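PDB 1LF6: glucoamylase from Thermoanaerobacterium thermosaccharolyticum, which hydrolyses terminal alpha-1,4-linked glucose residues from the non-reducing ends of glucan chains, and belongs to glycoside hydrolase family 15. Local coordinates for residues S308-K311 and T312-G315; D344-H347 and V348-F352; A355-V358 and D359-N362; Q394-E397 and Q398-I402; Y659-L662 and F663-I667. One frame throughout, in Å; residues are numbered along the deposited sequence.

Interaction 1. Residues S308-K311 and T312-G315; sequences SEDK and TNKG
Asp310 and Glu309 reach forward to the backbone of Thr312 to Gly315 and hold a tight loop closed. Asp310 OD2 caps the turn in the manner of an Asx turn, though the bond from Thr312 N that defines it is weak. Its CG stands anti to the backbone N (chi1 -177°), which swings OD2 forward, to the N-H groups of Thr312 and Asn313. There Asp310 OD2 accepts a nearly straight bond from Asn313 N at 2.8 Å, the N-H...O angle being 172°. The donor comes in on the anti side of the carboxylate, 23° out of its plane. The weak bond from Thr312 N to OD2 of Asp310 measures 3.1 Å. Water 2 also donates to OD2 of Asp310, at 2.6 Å, and accepts from Asn313 ND2. The other oxygen, OD1 of Asp310, takes water 1 at 3.0 Å and the backbone N of Ile67. Several donors therefore fix the rotation of this carboxylate.

Glu309 is extended and reaches Gly315. Its OE2 also forms a salt bridge with Arg363, and its OE1 bonds Tyr46 OH. CB of Lys314 lies beside Glu309 OE2 at 3.7 Å.

Lys311 leaves the loop as a straight chain. Its NZ bonds Ser48 O, Thr42 OG1 and Ala43 O, and it makes a cation-pi contact with Trp51. These partners belong to the N-terminal beta-sandwich region, so the loop joins that region to the helical barrel of the catalytic part. Lys314 adds a cation-pi contact with Tyr46. The turn ends where Gly315 N donates to the anti lone pair of Glu309 OE2 at 2.8 Å.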
loop_
_atom_site.group_PDB
_atom_site.type_symbol
_atom_site.label_atom_id
_atom_site.label_comp_id
_atom_site.label_asym_id
_atom_site.label_seq_id
_atom_site.Cartn_x
_atom_site.Cartn_y
_atom_site.Cartn_z
ATOM N N SER A 308 1.951 7.283 -3.711
ATOM C CA SER A 308 2.775 6.141 -3.294
ATOM C C SER A 308 4.204 6.169 -3.827
ATOM O O SER A 308 4.936 5.179 -3.731
ATOM C CB SER A 308 2.097 4.830 -3.707
ATOM O OG SER A 308 0.863 4.672 -3.029
ATOM N N GLU A 309 4.597 7.306 -4.391
ATOM C CA GLU A 309 5.944 7.469 -4.924
ATOM C C GLU A 309 6.833 8.132 -3.875
ATOM O O GLU A 309 6.376 9.004 -3.142
ATOM C CB GLU A 309 5.913 8.354 -6.179
ATOM C CG GLU A 309 7.284 8.726 -6.737
ATOM C CD GLU A 309 7.211 9.704 -7.905
ATOM O OE1 GLU A 309 6.456 10.693 -7.806
ATOM O OE2 GLU A 309 7.918 9.490 -8.910
ATOM N N ASP A 310 8.092 7.715 -3.784
ATOM C CA ASP A 310 8.984 8.369 -2.842
ATOM C C ASP A 310 9.246 9.730 -3.472
ATOM O O ASP A 310 9.196 9.871 -4.697
ATOM C CB ASP A 310 10.302 7.611 -2.675
ATOM C CG ASP A 310 11.218 8.265 -1.634
ATOM O OD1 ASP A 310 10.763 8.474 -0.488
ATOM O OD2 ASP A 310 12.380 8.572 -1.967
ATOM N N LYS A 311 9.513 10.737 -2.649
ATOM C CA LYS A 311 9.744 12.069 -3.184
ATOM C C LYS A 311 11.215 12.403 -3.409
ATOM O O LYS A 311 11.543 13.479 -3.908
ATOM C CB LYS A 311 9.067 13.101 -2.282
ATOM C CG LYS A 311 7.554 12.920 -2.264
ATOM C CD LYS A 311 6.834 13.911 -1.366
ATOM C CE LYS A 311 5.322 13.712 -1.476
ATOM N NZ LYS A 311 4.523 14.709 -0.719
ATOM N N THR A 312 12.096 11.471 -3.057
ATOM C CA THR A 312 13.527 11.665 -3.245
ATOM C C THR A 312 13.977 10.748 -4.381
ATOM O O THR A 312 14.652 11.179 -5.314
ATOM C CB THR A 312 14.302 11.339 -1.958
ATOM O OG1 THR A 312 13.762 12.106 -0.877
ATOM C CG2 THR A 312 15.783 11.685 -2.120
ATOM N N ASN A 313 13.599 9.475 -4.297
ATOM C CA ASN A 313 13.925 8.512 -5.346
ATOM C C ASN A 313 12.678 8.422 -6.211
ATOM O O ASN A 313 11.831 7.545 -6.014
ATOM C CB ASN A 313 14.248 7.140 -4.745
ATOM C CG ASN A 313 15.699 7.015 -4.319
ATOM O OD1 ASN A 313 16.591 6.846 -5.152
ATOM N ND2 ASN A 313 15.943 7.106 -3.020
ATOM N N LYS A 314 12.554 9.351 -7.156
ATOM C CA LYS A 314 11.391 9.392 -8.034
ATOM C C LYS A 314 11.252 8.134 -8.879
ATOM O O LYS A 314 12.237 7.576 -9.353
ATOM C CB LYS A 314 11.457 10.631 -8.933
ATOM C CG LYS A 314 11.432 11.951 -8.167
ATOM C CD LYS A 314 11.460 13.139 -9.110
ATOM C CE LYS A 314 11.459 14.451 -8.341
ATOM N NZ LYS A 314 11.562 15.622 -9.255
ATOM N N GLY A 315 10.014 7.694 -9.069
ATOM C CA GLY A 315 9.773 6.494 -9.844
ATOM C C GLY A 315 9.640 5.293 -8.929
ATOM O O GLY A 315 9.159 4.237 -9.339
HETATM O O HOH W 1 11.462 11.347 -0.284
HETATM O O HOH W 2 14.659 7.836 -1.037
#

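Interaction 2. Residues D344-H347 and V348-F352; sequences DLYH and VANAF
Val348, Ala349, Asn350 and Ala351 each donate a backbone N-H to the carbonyl four residues back, from Asp344 O to His347 O, so this is regular alpha-helix. The side chains of Tyr346 and Asn350 are one turn apart and meet on its flank. Asn350 places ND2 over one face of the Tyr346 ring, with the amide plane steep to the ring (78°). ND2 of Asn350 sits 3.4 Å above the ring plane, toward the rim, and its closest ring atom is CZ of Tyr346, also at 3.4 Å. CG of Tyr346 lies anti to the backbone N (chi1 165°), which leans the ring along the helix toward Asn350.

His347 joins the group. CD2 of Tyr346 lies 3.7 Å above the centre of the His347 ring. Water 3 lies in the plane of that ring, at its edge, 2.8 Å from His347 ND1. The same water accepts from ND2 of Asn350 at 3.0 Å and so ties the imidazole to the amide. OD1 of Asn350 has a weak bond from Arg407.

The imidazole stacks with Trp654 of helix 653-668. Tyr346 packs on Asp400 and Ile403 of helix 395-407. Leu345 and Ala349 meet helix 358-375 at Ser364, while Val348 and Ala351 rest on Leu305 of helix 296-306. Helix 342-355 is thus packed among four other helices of the barrel.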
loop_
_atom_site.group_PDB
_atom_site.type_symbol
_atom_site.label_atom_id
_atom_site.label_comp_id
_atom_site.label_asym_id
_atom_site.label_seq_id
_atom_site.Cartn_x
_atom_site.Cartn_y
_atom_site.Cartn_z
ATOM N N ASP A 344 4.609 -5.021 -9.360
ATOM C CA ASP A 344 3.642 -4.031 -8.900
ATOM C C ASP A 344 3.825 -2.692 -9.610
ATOM O O ASP A 344 2.855 -2.067 -10.024
ATOM C CB ASP A 344 3.747 -3.846 -7.381
ATOM C CG ASP A 344 3.394 -5.116 -6.616
ATOM O OD1 ASP A 344 2.559 -5.053 -5.690
ATOM O OD2 ASP A 344 3.952 -6.176 -6.954
ATOM N N LEU A 345 5.074 -2.260 -9.756
ATOM C CA LEU A 345 5.374 -0.991 -10.413
ATOM C C LEU A 345 4.842 -1.000 -11.849
ATOM O O LEU A 345 4.266 -0.020 -12.323
ATOM C CB LEU A 345 6.890 -0.753 -10.397
ATOM C CG LEU A 345 7.452 0.594 -10.857
ATOM C CD1 LEU A 345 6.823 1.726 -10.052
ATOM C CD2 LEU A 345 8.966 0.595 -10.675
ATOM N N TYR A 346 5.040 -2.122 -12.529
ATOM C CA TYR A 346 4.581 -2.312 -13.903
ATOM C C TYR A 346 3.078 -2.078 -13.998
ATOM O O TYR A 346 2.600 -1.343 -14.865
ATOM C CB TYR A 346 4.925 -3.741 -14.352
ATOM C CG TYR A 346 4.230 -4.232 -15.607
ATOM C CD1 TYR A 346 4.561 -3.724 -16.867
ATOM C CD2 TYR A 346 3.251 -5.225 -15.536
ATOM C CE1 TYR A 346 3.934 -4.197 -18.026
ATOM C CE2 TYR A 346 2.619 -5.702 -16.685
ATOM C CZ TYR A 346 2.966 -5.185 -17.927
ATOM O OH TYR A 346 2.345 -5.660 -19.060
ATOM N N HIS A 347 2.335 -2.707 -13.096
ATOM C CA HIS A 347 0.887 -2.577 -13.083
ATOM C C HIS A 347 0.461 -1.155 -12.737
ATOM O O HIS A 347 -0.465 -0.611 -13.341
ATOM C CB HIS A 347 0.301 -3.589 -12.099
ATOM C CG HIS A 347 0.472 -5.012 -12.542
ATOM N ND1 HIS A 347 -0.056 -5.488 -13.725
ATOM C CD2 HIS A 347 1.131 -6.053 -11.978
ATOM C CE1 HIS A 347 0.267 -6.761 -13.868
ATOM N NE2 HIS A 347 0.987 -7.129 -12.821
ATOM N N VAL A 348 1.147 -0.552 -11.773
ATOM C CA VAL A 348 0.848 0.817 -11.369
ATOM C C VAL A 348 1.092 1.727 -12.584
ATOM O O VAL A 348 0.274 2.581 -12.901
ATOM C CB VAL A 348 1.743 1.243 -10.170
ATOM C CG1 VAL A 348 1.657 2.768 -9.949
ATOM C CG2 VAL A 348 1.288 0.508 -8.905
ATOM N N ALA A 349 2.209 1.516 -13.271
ATOM C CA ALA A 349 2.535 2.300 -14.453
ATOM C C ALA A 349 1.438 2.168 -15.517
ATOM O O ALA A 349 1.108 3.134 -16.209
ATOM C CB ALA A 349 3.863 1.851 -15.016
ATOM N N ASN A 350 0.874 0.972 -15.652
ATOM C CA ASN A 350 -0.181 0.764 -16.628
ATOM C C ASN A 350 -1.424 1.579 -16.281
ATOM O O ASN A 350 -2.134 2.050 -17.178
ATOM C CB ASN A 350 -0.530 -0.723 -16.740
ATOM C CG ASN A 350 0.524 -1.501 -17.493
ATOM O OD1 ASN A 350 1.155 -0.974 -18.413
ATOM N ND2 ASN A 350 0.717 -2.761 -17.120
ATOM N N ALA A 351 -1.688 1.747 -14.987
ATOM C CA ALA A 351 -2.838 2.537 -14.549
ATOM C C ALA A 351 -2.560 4.005 -14.884
ATOM O O ALA A 351 -3.433 4.708 -15.379
ATOM C CB ALA A 351 -3.054 2.370 -13.048
ATOM N N PHE A 352 -1.340 4.467 -14.612
ATOM C CA PHE A 352 -0.989 5.846 -14.929
ATOM C C PHE A 352 -1.165 6.081 -16.429
ATOM O O PHE A 352 -1.652 7.126 -16.845
ATOM C CB PHE A 352 0.464 6.150 -14.527
ATOM C CG PHE A 352 0.641 6.467 -13.065
ATOM C CD1 PHE A 352 -0.110 7.475 -12.464
ATOM C CD2 PHE A 352 1.576 5.781 -12.296
ATOM C CE1 PHE A 352 0.068 7.799 -11.114
ATOM C CE2 PHE A 352 1.764 6.095 -10.945
ATOM C CZ PHE A 352 1.009 7.104 -10.356
HETATM O O HOH W 3 -1.451 -3.499 -15.113
#

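Interaction 3. Residues A355-V358 and D359-N362; sequences AGDV and DSAN
Asp357 has an extended side chain, CG anti to the backbone N (chi1 -178°), while Ser360 turns its OG beside its own backbone N (chi1 -68°). These two settings bring the carboxylate against both donors of Ser360. Ser360 N donates to OD2 of Asp357 at 3.1 Å, coming from above the carboxylate plane, 56° out of it. The hydroxyl of Ser360 donates to the other oxygen, OD1 of Asp357, at a very short 2.5 Å. OD1 is also bonded by Tyr283 OH. Water 4 donates to OD2 of Asp357 at 2.6 Å and accepts from Asp359 N at 3.2 Å, so it links the carboxylate to another N-H of the first turn. A carboxylate here probably interacts favourably with the helix dipole.

Val358 and Asn362 lie side by side and point the same way. CG1 of Val358 is 3.4 Å from ND2 of Asn362, whose OD1 bonds Arg410. Asn362 N donates to Val358 O, a helical bond within the first turn.

Gly356, with positive phi, closes helix 342-355 in a Schellman motif. Asp357 is the centre of an inverse gamma turn and the N-cap of helix 358-375. This is a tight helix-to-helix link: the Schellman glycine that ends one helix is followed directly by the N-cap of the next.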
loop_
_atom_site.group_PDB
_atom_site.type_symbol
_atom_site.label_atom_id
_atom_site.label_comp_id
_atom_site.label_asym_id
_atom_site.label_seq_id
_atom_site.Cartn_x
_atom_site.Cartn_y
_atom_site.Cartn_z
ATOM N N ALA A 355 -4.761 6.325 -17.331
ATOM C CA ALA A 355 -5.317 7.559 -16.784
ATOM C C ALA A 355 -4.804 8.812 -17.496
ATOM O O ALA A 355 -5.354 9.897 -17.317
ATOM C CB ALA A 355 -5.005 7.644 -15.290
ATOM N N GLY A 356 -3.753 8.665 -18.295
ATOM C CA GLY A 356 -3.215 9.806 -19.010
ATOM C C GLY A 356 -1.991 10.436 -18.368
ATOM O O GLY A 356 -1.431 11.390 -18.910
ATOM N N ASP A 357 -1.570 9.918 -17.220
ATOM C CA ASP A 357 -0.389 10.444 -16.539
ATOM C C ASP A 357 0.830 9.662 -17.015
ATOM O O ASP A 357 1.401 8.840 -16.287
ATOM C CB ASP A 357 -0.542 10.320 -15.020
ATOM C CG ASP A 357 0.645 10.897 -14.259
ATOM O OD1 ASP A 357 0.635 10.814 -13.014
ATOM O OD2 ASP A 357 1.582 11.431 -14.899
ATOM N N VAL A 358 1.221 9.925 -18.256
ATOM C CA VAL A 358 2.360 9.257 -18.868
ATOM C C VAL A 358 3.671 9.559 -18.148
ATOM O O VAL A 358 4.532 8.687 -18.041
ATOM C CB VAL A 358 2.471 9.654 -20.359
ATOM C CG1 VAL A 358 3.634 8.932 -21.020
ATOM C CG2 VAL A 358 1.173 9.313 -21.063
ATOM N N ASP A 359 3.816 10.784 -17.648
ATOM C CA ASP A 359 5.030 11.193 -16.934
ATOM C C ASP A 359 5.349 10.274 -15.759
ATOM O O ASP A 359 6.499 9.882 -15.556
ATOM C CB ASP A 359 4.885 12.624 -16.408
ATOM C CG ASP A 359 4.912 13.668 -17.518
ATOM O OD1 ASP A 359 4.564 14.830 -17.237
ATOM O OD2 ASP A 359 5.289 13.328 -18.658
ATOM N N SER A 360 4.327 9.948 -14.974
ATOM C CA SER A 360 4.518 9.079 -13.822
ATOM C C SER A 360 4.974 7.683 -14.241
ATOM O O SER A 360 5.826 7.087 -13.586
ATOM C CB SER A 360 3.233 8.983 -13.008
ATOM O OG SER A 360 2.945 10.224 -12.382
ATOM N N ALA A 361 4.409 7.164 -15.327
ATOM C CA ALA A 361 4.790 5.845 -15.815
ATOM C C ALA A 361 6.251 5.863 -16.274
ATOM O O ALA A 361 7.012 4.936 -15.987
ATOM C CB ALA A 361 3.887 5.430 -16.960
ATOM N N ASN A 362 6.644 6.922 -16.981
ATOM C CA ASN A 362 8.020 7.042 -17.460
ATOM C C ASN A 362 9.023 7.159 -16.325
ATOM O O ASN A 362 10.129 6.623 -16.407
ATOM C CB ASN A 362 8.171 8.246 -18.393
ATOM C CG ASN A 362 7.945 7.880 -19.841
ATOM O OD1 ASN A 362 8.612 6.992 -20.375
ATOM N ND2 ASN A 362 7.006 8.560 -20.489
HETATM O O HOH W 4 1.778 13.093 -16.917
#

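Interaction 4. Residues Q394-E397 and Q398-I402; sequences QLDE and QADPI
Asp400 N donates to Asp396 O at 3.1 Å. Leu395 O takes two backbone donors, Ala399 N and Gln398 N, the nearer being Gln398 N at 2.9 Å. Gln398 bends at chi2 (-55°), which folds its amide back to the helix start. There NE2 of Gln398 donates to Gln394 O at 3.3 Å, from 47° above the carbonyl plane. A stronger partner of that NE2 is Ile378 O.

The carboxylates of Asp396 and Asp400 are one turn apart, with Asp396 OD2 4.4 Å from Asp400 OD2. Water 5 donates to both, at 2.8 Å each, and probably eases the repulsion. Asp396 OD2 also has a salt bridge to Arg343.

Farther out, the ring of Pro401 takes the place of an N-H donor. Its CD lies 3.1 Å from Glu397 O, which is bonded by Ser342 OG instead. Gln398 packs on Leu421, Phe424 and Ile425 of helix 414-428.

The pattern is that of a proline-kinked helix in an (alpha/alpha) barrel. Its start lies at the active site: Gln394 NE2 bonds Gln434 OE1 and OE2 of Glu438, the probable proton donor.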
loop_
_atom_site.group_PDB
_atom_site.type_symbol
_atom_site.label_atom_id
_atom_site.label_comp_id
_atom_site.label_asym_id
_atom_site.label_seq_id
_atom_site.Cartn_x
_atom_site.Cartn_y
_atom_site.Cartn_z
ATOM N N GLN A 394 12.704 -13.879 -10.141
ATOM C CA GLN A 394 11.376 -13.907 -10.760
ATOM C C GLN A 394 11.482 -13.445 -12.207
ATOM O O GLN A 394 11.730 -12.272 -12.467
ATOM C CB GLN A 394 10.418 -12.983 -9.993
ATOM C CG GLN A 394 9.958 -13.543 -8.652
ATOM C CD GLN A 394 9.313 -12.498 -7.751
ATOM O OE1 GLN A 394 8.570 -11.628 -8.212
ATOM N NE2 GLN A 394 9.583 -12.592 -6.457
ATOM N N LEU A 395 11.287 -14.371 -13.139
ATOM C CA LEU A 395 11.379 -14.057 -14.554
ATOM C C LEU A 395 10.363 -13.029 -15.017
ATOM O O LEU A 395 10.673 -12.180 -15.864
ATOM C CB LEU A 395 11.255 -15.339 -15.393
ATOM C CG LEU A 395 12.555 -16.122 -15.618
ATOM C CD1 LEU A 395 13.464 -15.339 -16.551
ATOM C CD2 LEU A 395 13.256 -16.378 -14.287
ATOM N N ASP A 396 9.153 -13.094 -14.471
ATOM C CA ASP A 396 8.126 -12.144 -14.864
ATOM C C ASP A 396 8.602 -10.740 -14.547
ATOM O O ASP A 396 8.294 -9.800 -15.280
ATOM C CB ASP A 396 6.790 -12.451 -14.164
ATOM C CG ASP A 396 6.807 -12.141 -12.684
ATOM O OD1 ASP A 396 7.785 -12.509 -12.005
ATOM O OD2 ASP A 396 5.821 -11.541 -12.199
ATOM N N GLU A 397 9.388 -10.597 -13.481
ATOM C CA GLU A 397 9.897 -9.279 -13.115
ATOM C C GLU A 397 11.017 -8.775 -14.038
ATOM O O GLU A 397 11.304 -7.579 -14.072
ATOM C CB GLU A 397 10.347 -9.264 -11.648
ATOM C CG GLU A 397 9.174 -9.280 -10.660
ATOM C CD GLU A 397 9.551 -8.778 -9.277
ATOM O OE1 GLU A 397 8.790 -7.959 -8.713
ATOM O OE2 GLU A 397 10.602 -9.198 -8.749
ATOM N N GLN A 398 11.642 -9.681 -14.788
ATOM C CA GLN A 398 12.693 -9.290 -15.722
ATOM C C GLN A 398 12.024 -8.824 -17.012
ATOM O O GLN A 398 12.544 -7.965 -17.734
ATOM C CB GLN A 398 13.606 -10.477 -16.059
ATOM C CG GLN A 398 14.121 -11.260 -14.863
ATOM C CD GLN A 398 14.833 -10.386 -13.850
ATOM O OE1 GLN A 398 15.666 -9.546 -14.205
ATOM N NE2 GLN A 398 14.514 -10.587 -12.573
ATOM N N ALA A 399 10.858 -9.398 -17.288
ATOM C CA ALA A 399 10.102 -9.107 -18.502
ATOM C C ALA A 399 9.249 -7.843 -18.496
ATOM O O ALA A 399 9.215 -7.109 -19.488
ATOM C CB ALA A 399 9.220 -10.307 -18.846
ATOM N N ASP A 400 8.559 -7.590 -17.388
ATOM C CA ASP A 400 7.674 -6.435 -17.297
ATOM C C ASP A 400 8.285 -5.094 -17.667
ATOM O O ASP A 400 7.666 -4.306 -18.371
ATOM C CB ASP A 400 7.029 -6.369 -15.906
ATOM C CG ASP A 400 6.025 -7.498 -15.687
ATOM O OD1 ASP A 400 5.544 -8.053 -16.699
ATOM O OD2 ASP A 400 5.712 -7.818 -14.523
ATOM N N PRO A 401 9.502 -4.805 -17.187
ATOM C CA PRO A 401 10.072 -3.511 -17.563
ATOM C C PRO A 401 10.274 -3.389 -19.077
ATOM O O PRO A 401 10.211 -2.286 -19.629
ATOM C CB PRO A 401 11.375 -3.453 -16.762
ATOM C CG PRO A 401 11.654 -4.894 -16.407
ATOM C CD PRO A 401 10.302 -5.455 -16.136
ATOM N N ILE A 402 10.502 -4.518 -19.748
ATOM C CA ILE A 402 10.682 -4.499 -21.198
ATOM C C ILE A 402 9.346 -4.186 -21.856
ATOM O O ILE A 402 9.275 -3.386 -22.784
ATOM C CB ILE A 402 11.155 -5.863 -21.762
ATOM C CG1 ILE A 402 12.495 -6.270 -21.150
ATOM C CG2 ILE A 402 11.267 -5.765 -23.284
ATOM C CD1 ILE A 402 12.953 -7.664 -21.568
HETATM O O HOH W 5 4.027 -9.942 -13.645
#

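Interaction 5. Residues Y659-L662 and F663-I667; sequences YVIL and FASNI
Phe663 lies one helical turn after Tyr659, and its side chain runs alongside that tyrosine. CB of Phe663 starts 3.2 Å from Tyr659 O. It also sits over one face of the Tyr659 ring, 4.3 Å from the centroid and 24° off the ring normal, a CH-pi contact displaced toward the rim. CG of Phe663 stands anti to the backbone N (chi1 174°), which carries the ring outward past the end of the tyrosine. This CG is 4.0 Å from OH of Tyr659. CD1 comes closer, 3.5 Å from the same Tyr659 OH. CE1 passes the hydroxyl at a slightly greater distance, and beyond it the ring has left the tyrosine behind. The two ring planes are only 19° apart, but the centroids are 5.8 Å from each other. The rings are slid so far that they barely overlap. One face of the Phe663 ring takes CD1 of Ile667, 3.8 Å above the plane and toward the rim.

All this lies on helix 653-668 of the (alpha/alpha) barrel. Tyr659 packs on Leu297 of helix 296-306 and on Val621 and Met624 of helix 618-627, and its OH bonds Glu625.

Ser665 lies on another flank of the same helix. Its OG turns beside its own backbone N and donates to Ile661 O at 2.6 Å. Ser665 N donates to Ile661 O as well, at 2.8 Å, and the two donors reach that oxygen from opposite faces of its carbonyl plane. Leu672 N bonds the same hydroxyl of Ser665.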
loop_
_atom_site.group_PDB
_atom_site.type_symbol
_atom_site.label_atom_id
_atom_site.label_comp_id
_atom_site.label_asym_id
_atom_site.label_seq_id
_atom_site.Cartn_x
_atom_site.Cartn_y
_atom_site.Cartn_z
ATOM N N TYR A 659 -8.129 -1.879 -10.623
ATOM C CA TYR A 659 -9.468 -1.299 -10.709
ATOM C C TYR A 659 -9.517 -0.211 -11.776
ATOM O O TYR A 659 -10.449 -0.157 -12.576
ATOM C CB TYR A 659 -9.932 -0.703 -9.369
ATOM C CG TYR A 659 -11.223 0.080 -9.524
ATOM C CD1 TYR A 659 -11.202 1.453 -9.781
ATOM C CD2 TYR A 659 -12.457 -0.568 -9.530
ATOM C CE1 TYR A 659 -12.376 2.157 -10.049
ATOM C CE2 TYR A 659 -13.638 0.129 -9.799
ATOM C CZ TYR A 659 -13.587 1.488 -10.061
ATOM O OH TYR A 659 -14.740 2.177 -10.350
ATOM N N VAL A 660 -8.517 0.661 -11.778
ATOM C CA VAL A 660 -8.453 1.739 -12.761
ATOM C C VAL A 660 -8.461 1.174 -14.181
ATOM O O VAL A 660 -9.253 1.599 -15.021
ATOM C CB VAL A 660 -7.180 2.592 -12.556
ATOM C CG1 VAL A 660 -6.994 3.569 -13.714
ATOM C CG2 VAL A 660 -7.289 3.351 -11.257
ATOM N N ILE A 661 -7.586 0.206 -14.440
ATOM C CA ILE A 661 -7.493 -0.401 -15.763
ATOM C C ILE A 661 -8.775 -1.131 -16.161
ATOM O O ILE A 661 -9.184 -1.087 -17.324
ATOM C CB ILE A 661 -6.277 -1.365 -15.826
ATOM C CG1 ILE A 661 -4.982 -0.549 -15.736
ATOM C CG2 ILE A 661 -6.298 -2.174 -17.113
ATOM C CD1 ILE A 661 -3.741 -1.368 -15.443
ATOM N N LEU A 662 -9.417 -1.791 -15.199
ATOM C CA LEU A 662 -10.662 -2.519 -15.466
ATOM C C LEU A 662 -11.793 -1.541 -15.762
ATOM O O LEU A 662 -12.545 -1.706 -16.721
ATOM C CB LEU A 662 -11.042 -3.376 -14.257
ATOM C CG LEU A 662 -12.418 -4.038 -14.328
ATOM C CD1 LEU A 662 -12.470 -4.950 -15.544
ATOM C CD2 LEU A 662 -12.692 -4.814 -13.045
ATOM N N PHE A 663 -11.908 -0.530 -14.908
ATOM C CA PHE A 663 -12.916 0.509 -15.043
ATOM C C PHE A 663 -12.853 1.118 -16.445
ATOM O O PHE A 663 -13.866 1.221 -17.136
ATOM C CB PHE A 663 -12.666 1.594 -13.986
ATOM C CG PHE A 663 -13.553 2.799 -14.123
ATOM C CD1 PHE A 663 -14.901 2.726 -13.804
ATOM C CD2 PHE A 663 -13.039 4.006 -14.591
ATOM C CE1 PHE A 663 -15.733 3.840 -13.949
ATOM C CE2 PHE A 663 -13.854 5.124 -14.741
ATOM C CZ PHE A 663 -15.204 5.042 -14.420
ATOM N N ALA A 664 -11.654 1.521 -16.853
ATOM C CA ALA A 664 -11.434 2.124 -18.166
ATOM C C ALA A 664 -11.632 1.117 -19.301
ATOM O O ALA A 664 -12.219 1.441 -20.339
ATOM C CB ALA A 664 -10.021 2.708 -18.226
ATOM N N SER A 665 -11.138 -0.104 -19.103
ATOM C CA SER A 665 -11.265 -1.141 -20.121
ATOM C C SER A 665 -12.724 -1.501 -20.363
ATOM O O SER A 665 -13.125 -1.742 -21.498
ATOM C CB SER A 665 -10.484 -2.403 -19.714
ATOM O OG SER A 665 -9.088 -2.155 -19.667
ATOM N N ASN A 666 -13.516 -1.536 -19.297
ATOM C CA ASN A 666 -14.929 -1.873 -19.421
ATOM C C ASN A 666 -15.690 -0.790 -20.188
ATOM O O ASN A 666 -16.757 -1.050 -20.737
ATOM C CB ASN A 666 -15.551 -2.062 -18.037
ATOM C CG ASN A 666 -16.981 -2.583 -18.100
ATOM O OD1 ASN A 666 -17.883 -2.034 -17.457
ATOM N ND2 ASN A 666 -17.194 -3.650 -18.863
ATOM N N ILE A 667 -15.141 0.421 -20.220
ATOM C CA ILE A 667 -15.779 1.520 -20.934
ATOM C C ILE A 667 -15.390 1.489 -22.415
ATOM O O ILE A 667 -16.240 1.703 -23.281
ATOM C CB ILE A 667 -15.400 2.892 -20.314
ATOM C CG1 ILE A 667 -16.054 3.036 -18.940
ATOM C CG2 ILE A 667 -15.850 4.029 -21.228
ATOM C CD1 ILE A 667 -15.547 4.215 -18.129
#

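In the fold
Interaction 2 is the hub of the set. It touches interaction 3, where CB of Phe352 lies 3.3 Å from Asp357 O, and the two centres are about 9 Å apart. It meets interaction 4 through CD1 of Tyr346, 3.5 Å from Asp400 O. It meets interaction 5 through CB of Asn350, 3.5 Å from CD1 of Ile661. Gly315 O of interaction 1 lies 3.5 Å from CD1 of Leu345. Interaction 4 is nearest the probable catalytic pair: the Gln394 side chain is about 3 Å from that of Glu438, and the side chain of Asp396 is about 7 Å from that of Glu435. In interaction 2 the side chain of Asp344 is about 7 Å from that of Glu438. Interactions 1, 3 and 5 lie away from these sites.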